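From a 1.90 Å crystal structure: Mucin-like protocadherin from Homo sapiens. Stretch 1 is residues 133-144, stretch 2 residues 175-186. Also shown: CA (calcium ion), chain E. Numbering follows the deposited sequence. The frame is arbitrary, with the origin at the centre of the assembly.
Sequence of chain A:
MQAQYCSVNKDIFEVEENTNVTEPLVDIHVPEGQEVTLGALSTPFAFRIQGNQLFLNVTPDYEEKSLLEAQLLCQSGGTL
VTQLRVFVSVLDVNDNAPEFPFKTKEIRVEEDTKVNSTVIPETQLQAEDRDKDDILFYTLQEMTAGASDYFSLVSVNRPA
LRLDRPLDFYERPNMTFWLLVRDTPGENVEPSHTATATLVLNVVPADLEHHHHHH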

# COMPACT_ATOMS: atom_id res chain seq x y z
N ASP A 133 2.74 -1.49 3.29
CA ASP A 133 2.92 -1.23 4.74
C ASP A 133 1.57 -1.24 5.47
O ASP A 133 1.61 -1.23 6.70
CB ASP A 133 3.67 0.09 4.95
CG ASP A 133 5.06 0.07 4.33
OD1 ASP A 133 5.87 -0.75 4.77
OD2 ASP A 133 5.32 0.87 3.38
N ASP A 134 0.43 -1.26 4.77
CA ASP A 134 -0.91 -1.19 5.40
C ASP A 134 -1.18 -2.50 6.15
O ASP A 134 -1.03 -3.57 5.53
CB ASP A 134 -2.02 -0.90 4.38
CG ASP A 134 -2.13 0.55 3.97
OD1 ASP A 134 -1.30 1.38 4.44
OD2 ASP A 134 -3.06 0.86 3.20
N ILE A 135 -1.53 -2.39 7.43
CA ILE A 135 -2.04 -3.54 8.24
C ILE A 135 -3.52 -3.64 7.94
O ILE A 135 -4.20 -2.60 8.02
CB ILE A 135 -1.77 -3.34 9.75
CG1 ILE A 135 -0.28 -3.10 10.02
CG2 ILE A 135 -2.31 -4.54 10.54
CD1 ILE A 135 0.62 -4.14 9.40
N LEU A 136 -4.00 -4.84 7.62
CA LEU A 136 -5.43 -5.02 7.25
C LEU A 136 -6.19 -5.55 8.48
O LEU A 136 -5.66 -6.38 9.20
CB LEU A 136 -5.52 -5.94 6.04
CG LEU A 136 -4.80 -5.43 4.79
CD1 LEU A 136 -5.13 -6.29 3.59
CD2 LEU A 136 -5.12 -3.97 4.51
N PHE A 137 -7.40 -5.03 8.65
CA PHE A 137 -8.31 -5.24 9.79
C PHE A 137 -9.56 -5.92 9.25
O PHE A 137 -10.23 -5.33 8.39
CB PHE A 137 -8.62 -3.92 10.47
CG PHE A 137 -7.45 -3.36 11.22
CD1 PHE A 137 -6.40 -2.73 10.55
CD2 PHE A 137 -7.38 -3.49 12.61
CE1 PHE A 137 -5.31 -2.24 11.26
CE2 PHE A 137 -6.29 -2.99 13.31
CZ PHE A 137 -5.26 -2.36 12.64
N TYR A 138 -9.84 -7.12 9.75
CA TYR A 138 -10.92 -8.00 9.25
C TYR A 138 -12.02 -8.12 10.29
O TYR A 138 -11.73 -8.28 11.50
CB TYR A 138 -10.36 -9.38 8.95
CG TYR A 138 -9.33 -9.41 7.88
CD1 TYR A 138 -7.98 -9.20 8.17
CD2 TYR A 138 -9.68 -9.66 6.56
CE1 TYR A 138 -7.02 -9.24 7.17
CE2 TYR A 138 -8.73 -9.71 5.55
CZ TYR A 138 -7.40 -9.50 5.86
OH TYR A 138 -6.44 -9.53 4.87
N THR A 139 -13.25 -8.06 9.80
CA THR A 139 -14.49 -8.15 10.60
C THR A 139 -15.39 -9.20 9.99
O THR A 139 -15.52 -9.20 8.75
CB THR A 139 -15.20 -6.80 10.67
OG1 THR A 139 -14.23 -5.89 11.19
CG2 THR A 139 -16.42 -6.85 11.56
N LEU A 140 -16.00 -10.05 10.82
CA LEU A 140 -16.98 -11.06 10.39
C LEU A 140 -18.36 -10.63 10.91
O LEU A 140 -18.48 -10.39 12.16
CB LEU A 140 -16.56 -12.42 10.94
CG LEU A 140 -17.27 -13.61 10.32
CD1 LEU A 140 -16.75 -13.88 8.91
CD2 LEU A 140 -17.10 -14.84 11.21
N GLN A 141 -19.33 -10.49 10.01
CA GLN A 141 -20.72 -10.08 10.37
C GLN A 141 -21.68 -11.18 9.91
O GLN A 141 -21.69 -11.49 8.71
CB GLN A 141 -21.04 -8.74 9.72
CG GLN A 141 -22.43 -8.22 10.06
CD GLN A 141 -22.73 -6.88 9.44
OE1 GLN A 141 -23.90 -6.53 9.23
NE2 GLN A 141 -21.68 -6.12 9.13
N GLU A 142 -22.47 -11.75 10.82
CA GLU A 142 -23.43 -12.81 10.44
C GLU A 142 -24.45 -12.21 9.46
O GLU A 142 -24.87 -11.06 9.66
CB GLU A 142 -24.10 -13.48 11.63
CG GLU A 142 -24.93 -12.57 12.50
CD GLU A 142 -25.55 -13.30 13.67
OE1 GLU A 142 -26.63 -12.89 14.09
OE2 GLU A 142 -24.94 -14.29 14.15
N MET A 143 -24.76 -12.98 8.42
CA MET A 143 -25.78 -12.67 7.40
C MET A 143 -27.06 -13.44 7.77
O MET A 143 -28.14 -12.87 7.63
CB MET A 143 -25.29 -13.09 6.02
CG MET A 143 -25.73 -12.17 4.92
SD MET A 143 -25.73 -13.02 3.33
CE MET A 143 -27.24 -13.97 3.48
N THR A 144 -26.91 -14.69 8.21
CA THR A 144 -28.01 -15.56 8.72
C THR A 144 -27.94 -15.54 10.25
O THR A 144 -26.83 -15.61 10.80
CB THR A 144 -27.93 -16.92 8.02
OG1 THR A 144 -26.64 -17.50 8.22
CG2 THR A 144 -28.21 -16.81 6.53
N MET A 175 -24.62 -21.45 7.17
CA MET A 175 -24.26 -20.22 7.91
C MET A 175 -23.58 -19.29 6.91
O MET A 175 -22.58 -19.72 6.29
CB MET A 175 -23.32 -20.50 9.09
CG MET A 175 -24.06 -20.97 10.33
SD MET A 175 -23.27 -22.31 11.25
CE MET A 175 -23.14 -23.54 9.97
N THR A 176 -24.09 -18.08 6.73
CA THR A 176 -23.49 -17.10 5.79
C THR A 176 -23.02 -15.88 6.57
O THR A 176 -23.71 -15.43 7.51
CB THR A 176 -24.44 -16.77 4.64
OG1 THR A 176 -24.72 -18.01 4.00
CG2 THR A 176 -23.83 -15.81 3.65
N PHE A 177 -21.86 -15.37 6.17
CA PHE A 177 -21.18 -14.21 6.77
C PHE A 177 -20.79 -13.20 5.70
O PHE A 177 -20.48 -13.61 4.58
CB PHE A 177 -19.89 -14.63 7.47
CG PHE A 177 -20.09 -15.54 8.64
CD1 PHE A 177 -20.43 -15.02 9.87
CD2 PHE A 177 -19.90 -16.90 8.52
CE1 PHE A 177 -20.60 -15.86 10.97
CE2 PHE A 177 -20.08 -17.74 9.61
CZ PHE A 177 -20.43 -17.22 10.84
N TRP A 178 -20.81 -11.94 6.09
CA TRP A 178 -20.08 -10.85 5.40
C TRP A 178 -18.69 -10.81 6.03
O TRP A 178 -18.60 -10.78 7.29
CB TRP A 178 -20.77 -9.49 5.56
CG TRP A 178 -21.93 -9.28 4.66
CD1 TRP A 178 -21.91 -9.17 3.30
CD2 TRP A 178 -23.30 -9.10 5.06
NE1 TRP A 178 -23.18 -8.95 2.82
CE2 TRP A 178 -24.06 -8.90 3.88
CE3 TRP A 178 -23.97 -9.09 6.30
CZ2 TRP A 178 -25.44 -8.70 3.91
CZ3 TRP A 178 -25.34 -8.90 6.33
CH2 TRP A 178 -26.06 -8.71 5.15
N LEU A 179 -17.67 -10.86 5.20
CA LEU A 179 -16.27 -10.63 5.61
C LEU A 179 -15.89 -9.25 5.11
O LEU A 179 -15.94 -9.04 3.89
CB LEU A 179 -15.39 -11.72 5.01
CG LEU A 179 -13.92 -11.65 5.41
CD1 LEU A 179 -13.73 -11.80 6.91
CD2 LEU A 179 -13.15 -12.71 4.67
N LEU A 180 -15.54 -8.35 6.02
CA LEU A 180 -15.10 -6.97 5.69
C LEU A 180 -13.61 -6.87 5.93
O LEU A 180 -13.12 -7.48 6.89
CB LEU A 180 -15.81 -5.94 6.57
CG LEU A 180 -17.32 -6.08 6.68
CD1 LEU A 180 -17.87 -4.98 7.57
CD2 LEU A 180 -17.97 -6.04 5.32
N VAL A 181 -12.92 -6.09 5.12
CA VAL A 181 -11.51 -5.77 5.41
C VAL A 181 -11.37 -4.26 5.23
O VAL A 181 -12.00 -3.73 4.29
CB VAL A 181 -10.53 -6.57 4.54
CG1 VAL A 181 -10.67 -6.26 3.05
CG2 VAL A 181 -9.10 -6.36 5.01
N ARG A 182 -10.61 -3.61 6.10
CA ARG A 182 -10.24 -2.18 5.93
C ARG A 182 -8.73 -2.08 6.12
O ARG A 182 -8.15 -2.99 6.77
CB ARG A 182 -11.06 -1.27 6.85
CG ARG A 182 -10.84 -1.52 8.33
CD ARG A 182 -11.45 -0.50 9.29
NE ARG A 182 -11.02 -0.83 10.64
CZ ARG A 182 -11.61 -1.71 11.46
NH1 ARG A 182 -12.71 -2.37 11.11
NH2 ARG A 182 -11.10 -1.92 12.67
N ASP A 183 -8.13 -1.00 5.61
CA ASP A 183 -6.66 -0.80 5.65
C ASP A 183 -6.28 0.22 6.74
O ASP A 183 -5.18 0.73 6.68
CB ASP A 183 -6.14 -0.41 4.27
CG ASP A 183 -6.78 0.82 3.66
OD1 ASP A 183 -7.61 1.50 4.34
OD2 ASP A 183 -6.47 1.07 2.48
N THR A 184 -7.18 0.50 7.69
CA THR A 184 -6.94 1.41 8.83
C THR A 184 -7.49 0.78 10.10
O THR A 184 -8.49 0.06 10.07
CB THR A 184 -7.58 2.79 8.59
OG1 THR A 184 -9.00 2.64 8.49
CG2 THR A 184 -6.99 3.46 7.37
N PRO A 185 -6.87 1.02 11.27
CA PRO A 185 -7.42 0.50 12.52
C PRO A 185 -8.81 1.09 12.81
O PRO A 185 -9.64 0.38 13.33
CB PRO A 185 -6.44 0.96 13.61
CG PRO A 185 -5.23 1.48 12.89
CD PRO A 185 -5.63 1.77 11.46
N GLY A 186 -9.00 2.37 12.48
CA GLY A 186 -10.24 3.14 12.71
C GLY A 186 -11.24 2.93 11.59
O GLY A 186 -10.82 2.89 10.41
CA CA E . -4.41 0.93 1.39
O HOH W 1 -3.37 -0.03 8.54
O HOH W 2 -13.11 -4.86 8.87

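What holds the two backbones together? Strand 137-142 runs antiparallel to strand 175-182, and hydrogen bonds come in reciprocal pairs at every second residue. Phe137 N donates to Arg182 O at 2.9 Å, and Arg182 N returns the bond to Phe137 O at 2.9 Å; Thr139 pairs likewise with Leu180, and Gln141 with Trp178. The ladder runs past the first strand's end, where Met143 N reaches Thr176 O at 2.8 Å and Thr176 N donates to Thr144 OG1 at 3.0 Å.

How does Phe137, which has the most area covered, find its partners? Its ring lies against the turn after the second strand, with Pro185 CA 3.6 Å from the ring centroid and almost on the ring normal, so a polarised C-H points into the pi cloud. Arg182 lays one face of its guanidinium over Phe137 CB, its CZ 3.8 Å from that atom. The same guanidinium grips the turn, Arg182 NH2 donating to Pro185 O at 2.8 Å.

What covers Trp178? Met143, chiefly: its CG sits 3.4 Å from the centroid of the six-membered ring of Trp178, over the face, an apolar contact that suits a flexible thioether. Met143 SD also touches Thr176 CG2 at 3.4 Å.

What fills the other face of the sheet? Tyr138, Leu140, Leu179 and Val181 point there. Val181 CG2 packs over the Tyr138 ring, 3.4 Å from Tyr138 CE2, while Leu140 CD2 lies over the face of the Phe177 ring, 3.8 Å from its centroid.

Why can two carboxylates meet beyond the strands? Asp134 OD2 and Asp183 OD2 are 3.5 Å apart, yet each binds the calcium ion at 2.3 Å, and its positive charge offsets their repulsion. Nearby, water 1 donates to Ile135 O at 2.8 Å and Asp183 O at 2.7 Å, bridging the two loops.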